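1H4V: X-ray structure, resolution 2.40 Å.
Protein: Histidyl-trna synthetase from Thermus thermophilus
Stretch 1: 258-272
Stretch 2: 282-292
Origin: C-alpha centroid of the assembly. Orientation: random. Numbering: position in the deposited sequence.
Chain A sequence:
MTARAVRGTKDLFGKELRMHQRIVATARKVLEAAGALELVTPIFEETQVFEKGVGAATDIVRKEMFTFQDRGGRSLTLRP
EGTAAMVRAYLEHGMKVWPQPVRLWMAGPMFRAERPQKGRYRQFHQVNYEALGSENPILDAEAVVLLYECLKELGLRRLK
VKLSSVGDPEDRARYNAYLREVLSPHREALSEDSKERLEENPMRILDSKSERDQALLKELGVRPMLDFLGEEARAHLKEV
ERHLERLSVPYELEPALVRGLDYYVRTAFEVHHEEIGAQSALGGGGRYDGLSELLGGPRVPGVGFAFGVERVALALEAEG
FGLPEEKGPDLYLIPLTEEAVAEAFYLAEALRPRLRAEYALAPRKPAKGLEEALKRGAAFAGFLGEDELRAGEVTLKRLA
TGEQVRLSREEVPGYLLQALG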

ATOM      1  N   VAL A 258       6.229 -20.180 -23.204  1.00 35.71           N
ATOM      2  CA  VAL A 258       6.858 -19.312 -24.187  1.00 37.18           C
ATOM      3  C   VAL A 258       6.803 -17.831 -23.816  1.00 37.08           C
ATOM      4  O   VAL A 258       5.953 -17.403 -23.039  1.00 37.47           O
ATOM      5  CB  VAL A 258       6.204 -19.497 -25.583  1.00 40.09           C
ATOM      6  CG1 VAL A 258       7.065 -18.838 -26.650  1.00 42.93           C
ATOM      7  CG2 VAL A 258       6.026 -20.968 -25.889  1.00 39.22           C
ATOM      8  N   ARG A 259       7.737 -17.065 -24.375  1.00 37.26           N
ATOM      9  CA  ARG A 259       7.828 -15.625 -24.158  1.00 36.77           C
ATOM     10  C   ARG A 259       8.051 -15.013 -25.538  1.00 35.85           C
ATOM     11  O   ARG A 259       9.143 -15.109 -26.100  1.00 36.16           O
ATOM     12  CB  ARG A 259       9.009 -15.293 -23.244  1.00 38.84           C
ATOM     13  CG  ARG A 259       9.024 -16.038 -21.911  1.00 39.04           C
ATOM     14  CD  ARG A 259       7.918 -15.611 -20.956  1.00 41.42           C
ATOM     15  NE  ARG A 259       8.069 -16.290 -19.671  1.00 40.69           N
ATOM     16  CZ  ARG A 259       7.138 -16.353 -18.730  1.00 40.45           C
ATOM     17  NH1 ARG A 259       5.967 -15.772 -18.917  1.00 47.57           N
ATOM     18  NH2 ARG A 259       7.377 -17.015 -17.605  1.00 42.38           N
ATOM     19  N   GLY A 260       7.007 -14.393 -26.077  1.00 35.36           N
ATOM     20  CA  GLY A 260       7.080 -13.813 -27.406  1.00 35.12           C
ATOM     21  C   GLY A 260       7.868 -12.534 -27.597  1.00 35.16           C
ATOM     22  O   GLY A 260       8.471 -12.336 -28.655  1.00 36.17           O
ATOM     23  N   LEU A 261       7.871 -11.664 -26.590  1.00 33.85           N
ATOM     24  CA  LEU A 261       8.584 -10.394 -26.695  1.00 32.10           C
ATOM     25  C   LEU A 261      10.079 -10.579 -26.887  1.00 32.17           C
ATOM     26  O   LEU A 261      10.688 -11.470 -26.298  1.00 32.53           O
ATOM     27  CB  LEU A 261       8.306  -9.530 -25.467  1.00 30.90           C
ATOM     28  CG  LEU A 261       6.830  -9.163 -25.287  1.00 31.43           C
ATOM     29  CD1 LEU A 261       6.654  -8.381 -23.996  1.00 30.79           C
ATOM     30  CD2 LEU A 261       6.347  -8.351 -26.486  1.00 26.20           C
ATOM     31  N   ASP A 262      10.664  -9.713 -27.709  1.00 32.80           N
ATOM     32  CA  ASP A 262      12.085  -9.775 -28.033  1.00 34.30           C
ATOM     33  C   ASP A 262      13.092  -9.571 -26.896  1.00 35.19           C
ATOM     34  O   ASP A 262      14.267  -9.913 -27.046  1.00 36.86           O
ATOM     35  CB  ASP A 262      12.390  -8.781 -29.156  1.00 36.97           C
ATOM     36  CG  ASP A 262      11.751  -9.178 -30.483  1.00 41.27           C
ATOM     37  OD1 ASP A 262      12.229 -10.150 -31.105  1.00 40.62           O
ATOM     38  OD2 ASP A 262      10.769  -8.520 -30.900  1.00 42.81           O
ATOM     39  N   TYR A 263      12.664  -9.029 -25.763  1.00 33.50           N
ATOM     40  CA  TYR A 263      13.615  -8.818 -24.681  1.00 32.22           C
ATOM     41  C   TYR A 263      13.703  -9.965 -23.676  1.00 31.39           C
ATOM     42  O   TYR A 263      14.541  -9.936 -22.775  1.00 32.38           O
ATOM     43  CB  TYR A 263      13.337  -7.482 -23.967  1.00 32.41           C
ATOM     44  CG  TYR A 263      11.984  -7.341 -23.298  1.00 28.88           C
ATOM     45  CD1 TYR A 263      11.726  -7.943 -22.066  1.00 30.20           C
ATOM     46  CD2 TYR A 263      10.986  -6.554 -23.867  1.00 23.89           C
ATOM     47  CE1 TYR A 263      10.512  -7.758 -21.414  1.00 27.49           C
ATOM     48  CE2 TYR A 263       9.772  -6.363 -23.225  1.00 28.34           C
ATOM     49  CZ  TYR A 263       9.540  -6.966 -21.997  1.00 29.22           C
ATOM     50  OH  TYR A 263       8.336  -6.780 -21.354  1.00 31.78           O
ATOM     51  N   TYR A 264      12.854 -10.976 -23.836  1.00 29.78           N
ATOM     52  CA  TYR A 264      12.889 -12.130 -22.946  1.00 28.62           C
ATOM     53  C   TYR A 264      13.965 -13.071 -23.445  1.00 28.71           C
ATOM     54  O   TYR A 264      14.040 -13.373 -24.641  1.00 30.37           O
ATOM     55  CB  TYR A 264      11.540 -12.848 -22.909  1.00 29.00           C
ATOM     56  CG  TYR A 264      10.492 -12.113 -22.106  1.00 33.11           C
ATOM     57  CD1 TYR A 264       9.413 -11.485 -22.735  1.00 35.58           C
ATOM     58  CD2 TYR A 264      10.581 -12.036 -20.716  1.00 31.96           C
ATOM     59  CE1 TYR A 264       8.448 -10.801 -21.995  1.00 37.53           C
ATOM     60  CE2 TYR A 264       9.623 -11.357 -19.969  1.00 34.75           C
ATOM     61  CZ  TYR A 264       8.562 -10.744 -20.613  1.00 36.68           C
ATOM     62  OH  TYR A 264       7.611 -10.086 -19.877  1.00 41.89           O
ATOM     63  N   VAL A 265      14.795 -13.540 -22.522  1.00 26.61           N
ATOM     64  CA  VAL A 265      15.903 -14.415 -22.871  1.00 24.61           C
ATOM     65  C   VAL A 265      16.062 -15.558 -21.864  1.00 25.31           C
ATOM     66  O   VAL A 265      15.690 -15.436 -20.698  1.00 25.65           O
ATOM     67  CB  VAL A 265      17.209 -13.562 -22.959  1.00 25.19           C
ATOM     68  CG1 VAL A 265      18.302 -14.148 -22.095  1.00 22.97           C
ATOM     69  CG2 VAL A 265      17.650 -13.436 -24.402  1.00 24.83           C
ATOM     70  N   ARG A 266      16.608 -16.673 -22.336  1.00 24.05           N
ATOM     71  CA  ARG A 266      16.844 -17.848 -21.511  1.00 23.63           C
ATOM     72  C   ARG A 266      15.694 -18.222 -20.574  1.00 23.29           C
ATOM     73  O   ARG A 266      14.539 -18.282 -20.996  1.00 25.42           O
ATOM     74  CB  ARG A 266      18.153 -17.671 -20.729  1.00 24.47           C
ATOM     75  CG  ARG A 266      19.336 -17.457 -21.658  1.00 24.96           C
ATOM     76  CD  ARG A 266      20.693 -17.376 -20.971  1.00 24.42           C
ATOM     77  NE  ARG A 266      21.713 -17.136 -21.992  1.00 26.82           N
ATOM     78  CZ  ARG A 266      23.023 -17.106 -21.782  1.00 25.09           C
ATOM     79  NH1 ARG A 266      23.520 -17.299 -20.571  1.00 19.51           N
ATOM     80  NH2 ARG A 266      23.835 -16.888 -22.801  1.00 31.34           N
ATOM     81  N   THR A 267      16.023 -18.463 -19.310  1.00 20.98           N
ATOM     82  CA  THR A 267      15.059 -18.880 -18.291  1.00 19.94           C
ATOM     83  C   THR A 267      13.649 -18.301 -18.301  1.00 18.54           C
ATOM     84  O   THR A 267      13.441 -17.099 -18.430  1.00 19.37           O
ATOM     85  CB  THR A 267      15.622 -18.648 -16.876  1.00 17.48           C
ATOM     86  OG1 THR A 267      16.968 -19.127 -16.819  1.00 22.01           O
ATOM     87  CG2 THR A 267      14.808 -19.408 -15.849  1.00 15.48           C
ATOM     88  N   ALA A 268      12.681 -19.192 -18.155  1.00 17.70           N
ATOM     89  CA  ALA A 268      11.277 -18.820 -18.069  1.00 17.80           C
ATOM     90  C   ALA A 268      10.723 -19.873 -17.128  1.00 17.98           C
ATOM     91  O   ALA A 268      11.167 -21.025 -17.160  1.00 19.49           O
ATOM     92  CB  ALA A 268      10.607 -18.910 -19.417  1.00 13.52           C
ATOM     93  N   PHE A 269       9.768 -19.501 -16.286  1.00 16.23           N
ATOM     94  CA  PHE A 269       9.222 -20.470 -15.360  1.00 15.65           C
ATOM     95  C   PHE A 269       7.886 -20.030 -14.820  1.00 17.61           C
ATOM     96  O   PHE A 269       7.537 -18.854 -14.874  1.00 17.54           O
ATOM     97  CB  PHE A 269      10.197 -20.699 -14.200  1.00 13.96           C
ATOM     98  CG  PHE A 269      10.405 -19.496 -13.342  1.00 11.46           C
ATOM     99  CD1 PHE A 269       9.592 -19.267 -12.235  1.00 13.68           C
ATOM    100  CD2 PHE A 269      11.414 -18.581 -13.639  1.00 13.49           C
ATOM    101  CE1 PHE A 269       9.778 -18.140 -11.429  1.00 15.83           C
ATOM    102  CE2 PHE A 269      11.611 -17.451 -12.844  1.00 17.03           C
ATOM    103  CZ  PHE A 269      10.788 -17.230 -11.730  1.00 13.57           C
ATOM    104  N   GLU A 270       7.149 -20.996 -14.294  1.00 17.72           N
ATOM    105  CA  GLU A 270       5.836 -20.752 -13.733  1.00 19.86           C
ATOM    106  C   GLU A 270       5.555 -21.764 -12.637  1.00 20.10           C
ATOM    107  O   GLU A 270       6.138 -22.854 -12.614  1.00 18.38           O
ATOM    108  CB  GLU A 270       4.762 -20.865 -14.820  1.00 19.89           C
ATOM    109  CG  GLU A 270       4.412 -19.552 -15.473  1.00 32.47           C
ATOM    110  CD  GLU A 270       3.455 -19.710 -16.650  1.00 41.87           C
ATOM    111  OE1 GLU A 270       2.491 -20.497 -16.527  1.00 41.18           O
ATOM    112  OE2 GLU A 270       3.663 -19.037 -17.694  1.00 45.31           O
ATOM    113  N   VAL A 271       4.672 -21.380 -11.718  1.00 20.02           N
ATOM    114  CA  VAL A 271       4.260 -22.244 -10.626  1.00 21.49           C
ATOM    115  C   VAL A 271       2.744 -22.362 -10.739  1.00 24.20           C
ATOM    116  O   VAL A 271       2.031 -21.359 -10.674  1.00 25.21           O
ATOM    117  CB  VAL A 271       4.637 -21.653  -9.259  1.00 18.24           C
ATOM    118  CG1 VAL A 271       4.280 -22.634  -8.158  1.00 19.76           C
ATOM    119  CG2 VAL A 271       6.112 -21.352  -9.218  1.00 19.74           C
ATOM    120  N   HIS A 272       2.257 -23.585 -10.920  1.00 26.57           N
ATOM    121  CA  HIS A 272       0.827 -23.834 -11.070  1.00 29.55           C
ATOM    122  C   HIS A 272       0.221 -24.468  -9.829  1.00 31.45           C
ATOM    123  O   HIS A 272       0.913 -25.121  -9.047  1.00 31.25           O
ATOM    124  CB  HIS A 272       0.585 -24.763 -12.263  1.00 34.84           C
ATOM    125  CG  HIS A 272       0.965 -24.168 -13.582  1.00 39.50           C
ATOM    126  ND1 HIS A 272       0.118 -23.350 -14.299  1.00 44.74           N
ATOM    127  CD2 HIS A 272       2.113 -24.241 -14.297  1.00 41.89           C
ATOM    128  CE1 HIS A 272       0.729 -22.942 -15.399  1.00 43.59           C
ATOM    129  NE2 HIS A 272       1.941 -23.467 -15.421  1.00 43.99           N
ATOM    130  N   LEU A 282      -0.117 -19.358 -10.517  1.00 26.48           N
ATOM    131  CA  LEU A 282      -0.132 -18.395  -9.418  1.00 24.42           C
ATOM    132  C   LEU A 282       0.859 -17.272  -9.673  1.00 23.52           C
ATOM    133  O   LEU A 282       0.658 -16.139  -9.236  1.00 23.42           O
ATOM    134  CB  LEU A 282       0.209 -19.101  -8.108  1.00 20.23           C
ATOM    135  CG  LEU A 282      -0.770 -20.224  -7.769  1.00 20.95           C
ATOM    136  CD1 LEU A 282      -0.341 -20.937  -6.506  1.00 21.97           C
ATOM    137  CD2 LEU A 282      -2.165 -19.626  -7.606  1.00 21.27           C
ATOM    138  N   GLY A 283       1.927 -17.601 -10.391  1.00 22.19           N
ATOM    139  CA  GLY A 283       2.950 -16.623 -10.696  1.00 21.92           C
ATOM    140  C   GLY A 283       4.031 -17.244 -11.558  1.00 21.41           C
ATOM    141  O   GLY A 283       4.020 -18.449 -11.807  1.00 21.61           O
ATOM    142  N   GLY A 284       4.969 -16.425 -12.017  1.00 18.99           N
ATOM    143  CA  GLY A 284       6.030 -16.937 -12.858  1.00 18.15           C
ATOM    144  C   GLY A 284       6.933 -15.812 -13.300  1.00 17.95           C
ATOM    145  O   GLY A 284       6.766 -14.672 -12.874  1.00 19.88           O
ATOM    146  N   GLY A 285       7.897 -16.122 -14.155  1.00 18.46           N
ATOM    147  CA  GLY A 285       8.805 -15.089 -14.610  1.00 17.83           C
ATOM    148  C   GLY A 285       9.945 -15.610 -15.451  1.00 16.01           C
ATOM    149  O   GLY A 285       9.792 -16.547 -16.223  1.00 15.98           O
ATOM    150  N   GLY A 286      11.104 -14.993 -15.300  1.00 16.60           N
ATOM    151  CA  GLY A 286      12.248 -15.418 -16.074  1.00 16.67           C
ATOM    152  C   GLY A 286      13.211 -14.284 -16.333  1.00 16.31           C
ATOM    153  O   GLY A 286      13.063 -13.190 -15.795  1.00 15.57           O
ATOM    154  N   ARG A 287      14.199 -14.562 -17.175  1.00 18.91           N
ATOM    155  CA  ARG A 287      15.239 -13.605 -17.517  1.00 19.87           C
ATOM    156  C   ARG A 287      14.778 -12.679 -18.644  1.00 19.66           C
ATOM    157  O   ARG A 287      14.045 -13.099 -19.544  1.00 19.93           O
ATOM    158  CB  ARG A 287      16.501 -14.397 -17.887  1.00 17.55           C
ATOM    159  CG  ARG A 287      17.728 -13.583 -18.233  1.00 18.11           C
ATOM    160  CD  ARG A 287      18.949 -14.491 -18.214  1.00 18.83           C
ATOM    161  NE  ARG A 287      19.353 -14.839 -16.849  1.00 15.89           N
ATOM    162  CZ  ARG A 287      19.954 -13.989 -16.018  1.00 19.31           C
ATOM    163  NH1 ARG A 287      20.220 -12.746 -16.410  1.00 14.44           N
ATOM    164  NH2 ARG A 287      20.300 -14.371 -14.796  1.00 20.92           N
ATOM    165  N   TYR A 288      15.200 -11.420 -18.585  1.00 21.33           N
ATOM    166  CA  TYR A 288      14.807 -10.418 -19.580  1.00 25.51           C
ATOM    167  C   TYR A 288      15.905  -9.393 -19.830  1.00 28.41           C
ATOM    168  O   TYR A 288      15.707  -8.193 -19.621  1.00 29.31           O
ATOM    169  CB  TYR A 288      13.564  -9.690 -19.094  1.00 22.73           C
ATOM    170  CG  TYR A 288      13.712  -9.186 -17.680  1.00 28.02           C
ATOM    171  CD1 TYR A 288      14.388  -7.993 -17.405  1.00 26.60           C
ATOM    172  CD2 TYR A 288      13.213  -9.924 -16.607  1.00 27.31           C
ATOM    173  CE1 TYR A 288      14.565  -7.556 -16.104  1.00 23.66           C
ATOM    174  CE2 TYR A 288      13.386  -9.495 -15.301  1.00 21.48           C
ATOM    175  CZ  TYR A 288      14.064  -8.314 -15.057  1.00 25.85           C
ATOM    176  OH  TYR A 288      14.267  -7.907 -13.765  1.00 23.23           O
ATOM    177  N   ASP A 289      17.041  -9.862 -20.322  1.00 28.16           N
ATOM    178  CA  ASP A 289      18.198  -9.010 -20.566  1.00 31.39           C
ATOM    179  C   ASP A 289      18.117  -7.777 -21.481  1.00 29.75           C
ATOM    180  O   ASP A 289      18.919  -6.860 -21.321  1.00 33.47           O
ATOM    181  CB  ASP A 289      19.369  -9.903 -20.991  1.00 35.20           C
ATOM    182  CG  ASP A 289      19.711 -10.953 -19.927  1.00 41.77           C
ATOM    183  OD1 ASP A 289      20.539 -11.844 -20.206  1.00 47.38           O
ATOM    184  OD2 ASP A 289      19.144 -10.885 -18.811  1.00 39.81           O
ATOM    185  N   GLY A 290      17.170  -7.715 -22.410  1.00 26.68           N
ATOM    186  CA  GLY A 290      17.114  -6.547 -23.283  1.00 23.19           C
ATOM    187  C   GLY A 290      16.128  -5.424 -22.964  1.00 23.38           C
ATOM    188  O   GLY A 290      15.984  -4.480 -23.743  1.00 20.38           O
ATOM    189  N   LEU A 291      15.460  -5.503 -21.817  1.00 21.93           N
ATOM    190  CA  LEU A 291      14.478  -4.495 -21.443  1.00 22.45           C
ATOM    191  C   LEU A 291      15.081  -3.132 -21.107  1.00 24.06           C
ATOM    192  O   LEU A 291      14.504  -2.092 -21.438  1.00 24.81           O
ATOM    193  CB  LEU A 291      13.628  -5.002 -20.265  1.00 19.41           C
ATOM    194  CG  LEU A 291      12.603  -4.034 -19.668  1.00 17.66           C
ATOM    195  CD1 LEU A 291      11.546  -3.686 -20.691  1.00 12.34           C
ATOM    196  CD2 LEU A 291      11.964  -4.677 -18.460  1.00 23.69           C
ATOM    197  N   SER A 292      16.235  -3.130 -20.450  1.00 24.13           N
ATOM    198  CA  SER A 292      16.890  -1.881 -20.078  1.00 24.69           C
ATOM    199  C   SER A 292      17.215  -1.014 -21.295  1.00 24.90           C
ATOM    200  O   SER A 292      16.905   0.175 -21.323  1.00 24.61           O
ATOM    201  CB  SER A 292      18.169  -2.175 -19.300  1.00 25.22           C
ATOM    202  OG  SER A 292      18.811  -0.968 -18.922  1.00 33.21           O
TER
HETATM  203  O   HOH W   1      12.559 -15.394 -20.009  1.00 24.22           O

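Strands 267-272 and 282-287 lie side by side and run antiparallel, with their axes 4.5 Å apart at closest approach. Backbone hydrogen bonds tie them together. Leu282 N donates to Val271 O at 2.9 Å, and Val271 N donates to Gly283 O at 3.0 Å. Phe269 and Gly285 bond in both directions: Phe269 N to Gly285 O is 3.0 Å, and Gly285 N to Phe269 O is 2.8 Å. Further along, Arg287 N donates to Thr267 O at 2.9 Å. The chain turns a corner at Arg266, yet Val265 N still reaches Arg287 O at 3.1 Å. A water sits within hydrogen-bonding reach of both strands, 2.5 Å from Thr267 O and 2.8 Å from Arg287 O.

Between these bonded pairs the backbones come very close. The CA atoms of Glu270 and Gly284 are 3.9 Å apart, and those of Ala268 and Gly286 are 4.1 Å apart. Glycine permits this approach. A CB on Gly284 would clash with Phe269 O and Glu270 CG; one on Gly286 would clash with Thr267 O and Ala268 CA. CA-H...O contacts fill the gap, such as Gly286 CA to Thr267 O at 3.1 Å.

Two aromatic rings pack over the second stretch. The Phe269 ring lies over the glycine backbone, with Gly285 CA 4.3 Å from the centroid of its ring. Tyr263 offers a ring face to Leu291, whose CD1 is 4.1 Å from the centroid of the Tyr263 ring. Tyr288 CB sits at the edge of that ring, 3.9 Å from Tyr263 CD1.

Polar side chains add less across the contact. Arg259 NH2 makes a weak hydrogen bond to Gly285 O at 2.8 Å, because the angle is poor. Within the second stretch, Arg287 NH1 forms a salt bridge with Asp289 OD2 at 3.2 Å, pairing opposite charges.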